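Local coordinates for protein origin recognition complex subunit 2 ORC2 (Aeropyrum pernix, PDB 1W5S) that binds ATP and DNA and takes part in regulating DNA replication, combining an N-terminal AAA+ ATPase domain with a C-terminal winged-helix domain, at residues G56-V61 with D188-S193; E219-L224 with W237-L242; K267-M272 with D284-A289. One frame throughout, in Å; residues are numbered along the deposited sequence.

Interaction 1: residues G56-V61 with D188-S193; sequences GSIGRV and DVRALS. With SO4 (sulfate ion), chain C.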
loop_
_atom_site.group_PDB
_atom_site.type_symbol
_atom_site.label_atom_id
_atom_site.label_comp_id
_atom_site.label_asym_id
_atom_site.label_seq_id
_atom_site.Cartn_x
_atom_site.Cartn_y
_atom_site.Cartn_z
ATOM N N GLY A 56 4.131 1.615 -1.433
ATOM C CA GLY A 56 5.026 1.675 -0.252
ATOM C C GLY A 56 6.210 0.751 -0.402
ATOM O O GLY A 56 6.415 0.236 -1.487
ATOM N N SER A 57 7.033 0.582 0.651
ATOM C CA SER A 57 8.072 -0.443 0.602
ATOM C C SER A 57 7.489 -1.861 0.812
ATOM O O SER A 57 6.378 -2.068 1.270
ATOM C CB SER A 57 9.174 -0.175 1.611
ATOM O OG SER A 57 9.835 1.023 1.315
ATOM N N ILE A 58 8.265 -2.850 0.491
ATOM C CA ILE A 58 7.761 -4.183 0.478
ATOM C C ILE A 58 7.652 -4.699 1.910
ATOM O O ILE A 58 8.509 -4.482 2.737
ATOM C CB ILE A 58 8.635 -5.059 -0.434
ATOM C CG1 ILE A 58 8.056 -6.456 -0.572
ATOM C CG2 ILE A 58 10.061 -5.184 0.096
ATOM C CD1 ILE A 58 8.966 -7.329 -1.513
ATOM N N GLY A 59 6.545 -5.359 2.199
ATOM C CA GLY A 59 6.240 -5.762 3.558
ATOM C C GLY A 59 5.537 -4.707 4.420
ATOM O O GLY A 59 5.065 -5.056 5.479
ATOM N N ARG A 60 5.437 -3.447 3.975
ATOM C CA ARG A 60 4.903 -2.367 4.806
ATOM C C ARG A 60 3.390 -2.237 4.650
ATOM O O ARG A 60 2.909 -2.277 3.559
ATOM C CB ARG A 60 5.569 -1.038 4.426
ATOM C CG ARG A 60 7.030 -0.986 4.608
ATOM C CD ARG A 60 7.428 -1.230 6.047
ATOM N NE ARG A 60 8.698 -0.551 6.298
ATOM C CZ ARG A 60 9.531 -0.797 7.293
ATOM N NH1 ARG A 60 10.625 -0.082 7.399
ATOM N NH2 ARG A 60 9.250 -1.709 8.215
ATOM N N VAL A 61 2.655 -2.141 5.770
ATOM C CA VAL A 61 1.198 -1.967 5.791
ATOM C C VAL A 61 0.900 -0.889 6.789
ATOM O O VAL A 61 1.680 -0.695 7.680
ATOM C CB VAL A 61 0.412 -3.256 6.180
ATOM C CG1 VAL A 61 0.826 -4.378 5.320
ATOM C CG2 VAL A 61 0.720 -3.661 7.598
ATOM N N ASP A 188 3.565 -2.266 -3.177
ATOM C CA ASP A 188 4.947 -1.841 -3.339
ATOM C C ASP A 188 5.356 -1.797 -4.806
ATOM O O ASP A 188 4.564 -2.062 -5.685
ATOM C CB ASP A 188 5.889 -2.777 -2.528
ATOM C CG ASP A 188 5.759 -4.236 -2.950
ATOM O OD1 ASP A 188 5.428 -5.044 -2.096
ATOM O OD2 ASP A 188 5.942 -4.576 -4.135
ATOM N N VAL A 189 6.601 -1.421 -5.046
ATOM C CA VAL A 189 7.112 -1.094 -6.360
ATOM C C VAL A 189 7.118 -2.296 -7.270
ATOM O O VAL A 189 7.188 -2.149 -8.468
ATOM C CB VAL A 189 8.590 -0.513 -6.209
ATOM C CG1 VAL A 189 9.559 -1.564 -5.856
ATOM C CG2 VAL A 189 9.078 0.226 -7.447
ATOM N N ARG A 190 7.047 -3.505 -6.710
ATOM C CA ARG A 190 6.926 -4.723 -7.532
ATOM C C ARG A 190 5.729 -4.652 -8.474
ATOM O O ARG A 190 5.761 -5.215 -9.572
ATOM C CB ARG A 190 6.862 -5.982 -6.662
ATOM C CG ARG A 190 8.193 -6.331 -5.983
ATOM C CD ARG A 190 8.034 -7.546 -5.088
ATOM N NE ARG A 190 7.041 -7.348 -4.004
ATOM C CZ ARG A 190 6.475 -8.335 -3.314
ATOM N NH1 ARG A 190 6.764 -9.614 -3.570
ATOM N NH2 ARG A 190 5.626 -8.060 -2.349
ATOM N N ALA A 191 4.680 -3.950 -8.064
ATOM C CA ALA A 191 3.540 -3.740 -8.944
ATOM C C ALA A 191 3.916 -3.147 -10.283
ATOM O O ALA A 191 3.335 -3.515 -11.306
ATOM C CB ALA A 191 2.447 -2.933 -8.281
ATOM N N LEU A 192 4.935 -2.298 -10.307
ATOM C CA LEU A 192 5.345 -1.649 -11.554
ATOM C C LEU A 192 5.990 -2.624 -12.549
ATOM O O LEU A 192 5.727 -2.541 -13.750
ATOM C CB LEU A 192 6.235 -0.446 -11.252
ATOM C CG LEU A 192 5.494 0.723 -10.614
ATOM C CD1 LEU A 192 6.478 1.762 -10.190
ATOM C CD2 LEU A 192 4.470 1.359 -11.586
ATOM N N SER A 193 6.785 -3.570 -12.068
ATOM C CA SER A 193 7.328 -4.596 -12.961
ATOM C C SER A 193 6.212 -5.340 -13.624
ATOM O O SER A 193 6.136 -5.383 -14.868
ATOM C CB SER A 193 8.199 -5.581 -12.210
ATOM O OG SER A 193 8.943 -4.880 -11.244
HETATM S S SO4 C . 10.484 2.432 4.487
HETATM O O1 SO4 C . 11.400 1.612 5.267
HETATM O O2 SO4 C . 10.498 3.810 4.900
HETATM O O3 SO4 C . 9.185 1.750 4.552
HETATM O O4 SO4 C . 10.878 2.519 3.068
HETATM O O HOH W 1 8.481 -0.457 -3.001
#
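Gly56 and Asp188 bring two backbones together at the end of strand 51-56 and just after its parallel neighbour 180-186, with CA atoms 4.7 Å apart. The carbonyl O of Gly56 lies 3.1 Å from Asp188 CA, a CA-H...O contact. A water links that carbonyl to the backbone of Val189. It donates to Gly56 O at 2.7 Å and accepts from Val189 N at 2.9 Å. Ile58 supplies the side-chain contact. Its CG1 is anti to the backbone N (chi1 -175°), which carries the chain across to the second segment. Ile58 CD1 sits over one face of the Arg190 guanidinium, towards its rim and 3.1 Å from Arg190 NE, a tight approach. CG1 lies beside Asp188 OD1. Arg190 grips Asp188 side-on. Arg190 NH2 meets Asp188 OD1 at 3.0 Å, almost in the guanidinium plane, and Arg190 NE meets Asp188 OD2 at 3.0 Å from a tilted position. OD2 also accepts from Arg190 N on its anti lone pair, a capping bond at the turn that leads into the helix. Residues 56-61 lead into the ATP-binding P-loop, and the Walker A motif probably begins at Gly59. Ser57 OG and the Arg60 edge hold a sulfate, probably from the crystallisation liquor; Arg60 NE binds its O3 at 2.9 Å. Arg190 has a second charged partner in Glu302, met by NH1, and His389 and Leu390 of the winged-helix part close in on Arg190 and Ile58. Asp188 is paired with Arg190 inside its own segment, so Ile58 meets this ion pair with aliphatic carbon, while the Gly56 carbonyl reaches Val189 through water.

Interaction 2: residues E219-L224 with W237-L242; sequences ELYTIL and WEPRHL. With ADP (adenosine-5'-diphosphate), chain E.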
loop_
_atom_site.group_PDB
_atom_site.type_symbol
_atom_site.label_atom_id
_atom_site.label_comp_id
_atom_site.label_asym_id
_atom_site.label_seq_id
_atom_site.Cartn_x
_atom_site.Cartn_y
_atom_site.Cartn_z
ATOM N N GLU A 219 5.660 11.128 13.620
ATOM C CA GLU A 219 4.518 11.100 12.715
ATOM C C GLU A 219 3.402 10.297 13.356
ATOM O O GLU A 219 2.261 10.728 13.383
ATOM C CB GLU A 219 4.912 10.535 11.346
ATOM C CG GLU A 219 6.048 11.282 10.703
ATOM C CD GLU A 219 6.406 10.790 9.330
ATOM O OE1 GLU A 219 6.372 11.613 8.396
ATOM O OE2 GLU A 219 6.781 9.610 9.191
ATOM N N LEU A 220 3.743 9.156 13.943
ATOM C CA LEU A 220 2.726 8.363 14.665
ATOM C C LEU A 220 2.128 9.133 15.831
ATOM O O LEU A 220 0.934 9.065 16.080
ATOM C CB LEU A 220 3.263 7.018 15.138
ATOM C CG LEU A 220 3.640 6.040 14.019
ATOM C CD1 LEU A 220 4.138 4.739 14.582
ATOM C CD2 LEU A 220 2.486 5.843 13.051
ATOM N N TYR A 221 2.973 9.876 16.532
ATOM C CA TYR A 221 2.490 10.783 17.551
ATOM C C TYR A 221 1.446 11.747 16.978
ATOM O O TYR A 221 0.312 11.807 17.459
ATOM C CB TYR A 221 3.621 11.581 18.246
ATOM C CG TYR A 221 2.980 12.378 19.348
ATOM C CD1 TYR A 221 2.527 13.657 19.123
ATOM C CD2 TYR A 221 2.719 11.805 20.566
ATOM C CE1 TYR A 221 1.907 14.370 20.082
ATOM C CE2 TYR A 221 2.100 12.496 21.519
ATOM C CZ TYR A 221 1.677 13.796 21.265
ATOM O OH TYR A 221 1.035 14.524 22.244
ATOM N N THR A 222 1.814 12.485 15.940
ATOM C CA THR A 222 0.906 13.425 15.354
ATOM C C THR A 222 -0.428 12.742 14.947
ATOM O O THR A 222 -1.497 13.306 15.086
ATOM C CB THR A 222 1.573 14.141 14.139
ATOM O OG1 THR A 222 2.611 14.987 14.605
ATOM C CG2 THR A 222 0.579 15.012 13.365
ATOM N N ILE A 223 -0.359 11.543 14.416
ATOM C CA ILE A 223 -1.582 10.790 14.023
ATOM C C ILE A 223 -2.416 10.388 15.209
ATOM O O ILE A 223 -3.593 10.491 15.159
ATOM C CB ILE A 223 -1.205 9.520 13.183
ATOM C CG1 ILE A 223 -0.798 9.977 11.776
ATOM C CG2 ILE A 223 -2.316 8.474 13.112
ATOM C CD1 ILE A 223 -0.121 8.914 10.952
ATOM N N LEU A 224 -1.786 9.920 16.282
ATOM C CA LEU A 224 -2.500 9.493 17.500
ATOM C C LEU A 224 -3.117 10.687 18.227
ATOM O O LEU A 224 -4.289 10.684 18.590
ATOM C CB LEU A 224 -1.560 8.729 18.424
ATOM C CG LEU A 224 -1.015 7.348 18.005
ATOM C CD1 LEU A 224 0.034 6.895 18.961
ATOM C CD2 LEU A 224 -2.121 6.380 17.975
ATOM N N TRP A 237 -6.575 11.376 28.263
ATOM C CA TRP A 237 -5.231 11.094 27.772
ATOM C C TRP A 237 -4.289 12.245 28.092
ATOM O O TRP A 237 -4.698 13.400 28.213
ATOM C CB TRP A 237 -5.270 10.839 26.252
ATOM C CG TRP A 237 -5.766 12.035 25.458
ATOM C CD1 TRP A 237 -7.062 12.442 25.325
ATOM C CD2 TRP A 237 -4.982 12.986 24.735
ATOM N NE1 TRP A 237 -7.138 13.555 24.575
ATOM C CE2 TRP A 237 -5.881 13.936 24.197
ATOM C CE3 TRP A 237 -3.610 13.154 24.517
ATOM C CZ2 TRP A 237 -5.457 15.050 23.440
ATOM C CZ3 TRP A 237 -3.185 14.250 23.749
ATOM C CH2 TRP A 237 -4.111 15.177 23.218
ATOM N N GLU A 238 -3.015 11.913 28.209
ATOM C CA GLU A 238 -1.921 12.856 28.187
ATOM C C GLU A 238 -0.949 12.440 27.072
ATOM O O GLU A 238 -0.996 11.282 26.571
ATOM C CB GLU A 238 -1.223 12.909 29.531
ATOM C CG GLU A 238 -2.102 13.437 30.696
ATOM C CD GLU A 238 -2.084 14.942 30.832
ATOM O OE1 GLU A 238 -1.829 15.669 29.829
ATOM O OE2 GLU A 238 -2.334 15.415 31.970
ATOM N N PRO A 239 -0.103 13.394 26.617
ATOM C CA PRO A 239 0.825 13.049 25.537
ATOM C C PRO A 239 1.718 11.853 25.852
ATOM O O PRO A 239 2.012 11.036 24.956
ATOM C CB PRO A 239 1.636 14.342 25.353
ATOM C CG PRO A 239 0.710 15.426 25.810
ATOM C CD PRO A 239 0.021 14.814 26.997
ATOM N N ARG A 240 2.127 11.731 27.114
ATOM C CA ARG A 240 2.953 10.606 27.555
ATOM C C ARG A 240 2.364 9.260 27.170
ATOM O O ARG A 240 3.117 8.344 26.845
ATOM C CB ARG A 240 3.228 10.650 29.062
ATOM C CG ARG A 240 1.962 10.810 29.902
ATOM C CD ARG A 240 2.234 11.464 31.272
ATOM N NE ARG A 240 2.121 10.427 32.254
ATOM C CZ ARG A 240 1.057 10.180 32.996
ATOM N NH1 ARG A 240 -0.026 10.939 32.979
ATOM N NH2 ARG A 240 1.106 9.154 33.803
ATOM N N HIS A 241 1.034 9.148 27.193
ATOM C CA HIS A 241 0.363 7.887 26.907
ATOM C C HIS A 241 0.479 7.558 25.454
ATOM O O HIS A 241 0.533 6.387 25.072
ATOM C CB HIS A 241 -1.132 7.921 27.224
ATOM C CG HIS A 241 -1.458 8.310 28.619
ATOM N ND1 HIS A 241 -1.061 7.590 29.715
ATOM C CD2 HIS A 241 -2.177 9.339 29.091
ATOM C CE1 HIS A 241 -1.500 8.187 30.812
ATOM N NE2 HIS A 241 -2.173 9.265 30.458
ATOM N N LEU A 242 0.459 8.599 24.627
ATOM C CA LEU A 242 0.522 8.402 23.206
ATOM C C LEU A 242 1.941 8.032 22.813
ATOM O O LEU A 242 2.118 7.192 21.962
ATOM C CB LEU A 242 0.047 9.663 22.455
ATOM C CG LEU A 242 -1.373 10.106 22.776
ATOM C CD1 LEU A 242 -1.776 11.249 21.812
ATOM C CD2 LEU A 242 -2.341 8.988 22.713
HETATM P PB ADP E . -2.135 1.300 4.157
HETATM O O1B ADP E . -2.189 -0.098 4.716
HETATM O O2B ADP E . -0.743 1.702 3.679
HETATM O O3B ADP E . -3.192 1.498 3.046
HETATM P PA ADP E . -4.046 2.940 5.645
HETATM O O1A ADP E . -4.997 1.791 5.620
HETATM O O2A ADP E . -4.213 4.159 4.766
HETATM O O3A ADP E . -2.527 2.275 5.377
HETATM O "O5'" ADP E . -3.869 3.444 7.180
HETATM C "C5'" ADP E . -3.853 2.574 8.334
HETATM C "C4'" ADP E . -4.538 3.257 9.479
HETATM O "O4'" ADP E . -3.785 4.423 9.863
HETATM C "C3'" ADP E . -5.923 3.781 9.136
HETATM O "O3'" ADP E . -6.725 3.850 10.296
HETATM C "C2'" ADP E . -5.691 5.230 8.663
HETATM O "O2'" ADP E . -6.826 6.096 8.914
HETATM C "C1'" ADP E . -4.519 5.633 9.577
HETATM N N9 ADP E . -3.719 6.680 8.912
HETATM C C8 ADP E . -2.741 6.425 8.022
HETATM N N7 ADP E . -2.179 7.538 7.588
HETATM C C5 ADP E . -2.770 8.543 8.211
HETATM C C6 ADP E . -2.615 9.991 8.146
HETATM N N6 ADP E . -1.674 10.497 7.303
HETATM N N1 ADP E . -3.398 10.756 8.950
HETATM C C2 ADP E . -4.341 10.159 9.752
HETATM N N3 ADP E . -4.523 8.813 9.811
HETATM C C4 ADP E . -3.791 7.981 9.094
#
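Tyr221 is the bump of this contact, and Pro239 and Leu242 in the first turn of helix 239-249 shape the hollow. With chi1 at -175°, the Tyr221 ring swings opposite its own backbone N and reaches out from helix 217-231. The phenol end settles alongside Pro239, with Tyr221 OH 3.2 Å from Pro239 CB, and the two side chains point the same way. Pro239 O lies at the ring edge, in the ring plane, 3.7 Å from Tyr221 CE2. Leu242 forms one wall of the hollow; its CB comes obliquely within 3.6 Å of Tyr221 CE2. Trp237 stands further off, turning the edge of its indole towards the hydroxyl. Both segments belong to the ATPase lid of the Cdc6/ORC family, the small helical part that follows the AAA+ core. Here the packing joins successive lid helices. Leu242 returns the fit as a bump of its own. It crosses the tyrosine at about a right angle and pushes CD1 into the groove between Tyr221 and Leu224, 4.1 Å from Tyr221 CE2 and 3.9 Å from Leu224 C. Leu224 in turn lays CD1 against the carbonyl of Leu242, 3.7 Å from its O. Leu224 also leans on Leu266 of helix 259-275. On another side of helix 217-231, Ile223 packs against the adenine of the bound ADP, with CD1 3.8 Å from ADP C5.

Interaction 3: residues K267-M272 with D284-A289; sequences KMACEM and DLVRKA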
loop_
_atom_site.group_PDB
_atom_site.type_symbol
_atom_site.label_atom_id
_atom_site.label_comp_id
_atom_site.label_asym_id
_atom_site.label_seq_id
_atom_site.Cartn_x
_atom_site.Cartn_y
_atom_site.Cartn_z
ATOM N N LYS A 267 -6.822 2.470 20.718
ATOM C CA LYS A 267 -8.202 1.992 20.865
ATOM C C LYS A 267 -8.344 0.917 21.978
ATOM O O LYS A 267 -9.186 1.035 22.869
ATOM C CB LYS A 267 -8.698 1.483 19.517
ATOM C CG LYS A 267 -10.177 1.152 19.430
ATOM C CD LYS A 267 -10.427 0.181 18.236
ATOM C CE LYS A 267 -11.717 -0.590 18.358
ATOM N NZ LYS A 267 -11.620 -1.816 19.290
ATOM N N MET A 268 -7.524 -0.121 21.895
ATOM C CA MET A 268 -7.532 -1.229 22.833
ATOM C C MET A 268 -7.305 -0.796 24.291
ATOM O O MET A 268 -8.017 -1.243 25.190
ATOM C CB MET A 268 -6.463 -2.258 22.470
ATOM C CG MET A 268 -6.748 -3.194 21.268
ATOM S SD MET A 268 -5.312 -4.334 20.948
ATOM C CE MET A 268 -5.037 -4.958 22.670
ATOM N N ALA A 269 -6.330 0.069 24.510
ATOM C CA ALA A 269 -6.069 0.594 25.836
ATOM C C ALA A 269 -7.284 1.340 26.394
ATOM O O ALA A 269 -7.599 1.216 27.613
ATOM C CB ALA A 269 -4.858 1.466 25.841
ATOM N N CYS A 270 -7.954 2.094 25.529
ATOM C CA CYS A 270 -9.165 2.859 25.914
ATOM C C CYS A 270 -10.294 1.951 26.312
ATOM O O CYS A 270 -11.001 2.221 27.269
ATOM C CB CYS A 270 -9.646 3.808 24.816
ATOM S SG CYS A 270 -8.529 5.175 24.543
ATOM N N GLU A 271 -10.446 0.855 25.605
ATOM C CA GLU A 271 -11.493 -0.059 25.956
ATOM C C GLU A 271 -11.089 -1.013 27.058
ATOM O O GLU A 271 -11.939 -1.643 27.628
ATOM C CB GLU A 271 -12.069 -0.787 24.722
ATOM C CG GLU A 271 -11.054 -1.418 23.807
ATOM C CD GLU A 271 -11.648 -1.993 22.508
ATOM O OE1 GLU A 271 -12.700 -1.537 22.014
ATOM O OE2 GLU A 271 -10.985 -2.899 21.964
ATOM N N MET A 272 -9.820 -1.085 27.426
ATOM C CA MET A 272 -9.469 -1.804 28.663
ATOM C C MET A 272 -9.786 -0.927 29.894
ATOM O O MET A 272 -10.209 -1.427 30.922
ATOM C CB MET A 272 -8.009 -2.253 28.680
ATOM C CG MET A 272 -7.636 -3.442 27.809
ATOM S SD MET A 272 -5.810 -3.407 27.778
ATOM C CE MET A 272 -5.329 -4.195 26.227
ATOM N N ASP A 284 0.337 1.828 32.145
ATOM C CA ASP A 284 0.194 0.376 32.202
ATOM C C ASP A 284 -0.758 -0.175 31.148
ATOM O O ASP A 284 -0.481 -1.200 30.538
ATOM C CB ASP A 284 -0.330 -0.073 33.607
ATOM C CG ASP A 284 0.607 0.325 34.731
ATOM O OD1 ASP A 284 0.363 0.024 35.938
ATOM O OD2 ASP A 284 1.655 0.927 34.429
ATOM N N LEU A 285 -1.935 0.418 31.040
ATOM C CA LEU A 285 -2.922 -0.066 30.089
ATOM C C LEU A 285 -2.442 0.071 28.650
ATOM O O LEU A 285 -2.671 -0.807 27.845
ATOM C CB LEU A 285 -4.255 0.666 30.263
ATOM C CG LEU A 285 -4.929 0.289 31.582
ATOM C CD1 LEU A 285 -6.310 0.934 31.665
ATOM C CD2 LEU A 285 -4.983 -1.238 31.753
ATOM N N VAL A 286 -1.743 1.158 28.363
ATOM C CA VAL A 286 -1.223 1.420 27.025
ATOM C C VAL A 286 -0.131 0.405 26.716
ATOM O O VAL A 286 -0.123 -0.170 25.636
ATOM C CB VAL A 286 -0.622 2.832 26.929
ATOM C CG1 VAL A 286 -0.014 3.067 25.543
ATOM C CG2 VAL A 286 -1.692 3.855 27.222
ATOM N N ARG A 287 0.791 0.202 27.658
ATOM C CA ARG A 287 1.853 -0.777 27.448
ATOM C C ARG A 287 1.252 -2.162 27.331
ATOM O O ARG A 287 1.749 -2.958 26.576
ATOM C CB ARG A 287 2.980 -0.730 28.516
ATOM C CG ARG A 287 3.932 0.466 28.270
ATOM C CD ARG A 287 5.038 0.573 29.294
ATOM N NE ARG A 287 4.489 0.626 30.651
ATOM C CZ ARG A 287 4.434 1.716 31.406
ATOM N NH1 ARG A 287 5.012 2.858 30.993
ATOM N NH2 ARG A 287 3.851 1.649 32.601
ATOM N N LYS A 288 0.163 -2.428 28.040
ATOM C CA LYS A 288 -0.497 -3.718 27.883
ATOM C C LYS A 288 -1.016 -3.919 26.453
ATOM O O LYS A 288 -0.781 -4.991 25.829
ATOM C CB LYS A 288 -1.601 -3.902 28.895
ATOM C CG LYS A 288 -2.168 -5.268 28.863
ATOM C CD LYS A 288 -2.462 -5.759 30.231
ATOM C CE LYS A 288 -1.214 -6.575 30.780
ATOM N NZ LYS A 288 -1.222 -6.889 32.218
ATOM N N ALA A 289 -1.619 -2.858 25.916
ATOM C CA ALA A 289 -2.164 -2.857 24.583
ATOM C C ALA A 289 -1.087 -2.983 23.565
ATOM O O ALA A 289 -1.166 -3.844 22.715
ATOM C CB ALA A 289 -2.989 -1.588 24.334
#
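Ala269 and Met272 meet Leu285, Val286 and Ala289 with no flat side chain between them, so no ring face or edge takes part. The contact is made by aliphatic carbon, a thioether and the helix backbones. The axes of 267-272 and 284-289 come within 8.2 Å and run at 130°, closer to antiparallel than to parallel. Small residues allow this. Ala269 CB lodges against the other helix, 3.7 Å from Leu285 O and close to Val286 CA. Ala289 answers from the second helix, with its CB 3.7 Å from Ala269 N and 4.0 Å from Met268 CB. Met272 lies along the flank. Its CG lies beside the backbone N (chi1 -75°) and the chain then runs extended, so that CE ends over the backbone of Ala289, 3.8 Å from its CA. SD passes 4.1 Å from Leu285 O, and the CG of Lys288 lies near the same sulfur. Leu285 packs its CD2 loosely against Met272 CB, at 4.4 Å. Salt bridges form within each helix, Lys267 with Glu271 and Asp284 with Arg287; Glu271 also reaches Arg12. The contact joins helix 259-275 of the lid to the following helix 283-292, away from the annotated ATP site. Val286 also packs on His241, Leu244 and Ile245 of helix 239-249, while Cys270 of helix 259-275 faces loop residues Phe9, Leu232 and Leu281.

The three contacts come in series along the chain; none nests in or crosses another. Interaction 1 closes the longest loop. It joins the end of strand 51-56 and the loop after it to the start of helix 190-198, with 126 residues between, three of the five strands of the parallel sheet among them. The chain then enters the lid. Interaction 2 closes a short loop between helices 217-231 and 239-249, and interaction 3 another between helices 259-275 and 283-292. These two touch where His241 O meets Val286 CG1, so the lid helices pack as one group. Interaction 1 stays apart, about 8 Å from interaction 2 at the nearest atoms, next to the winged-helix part.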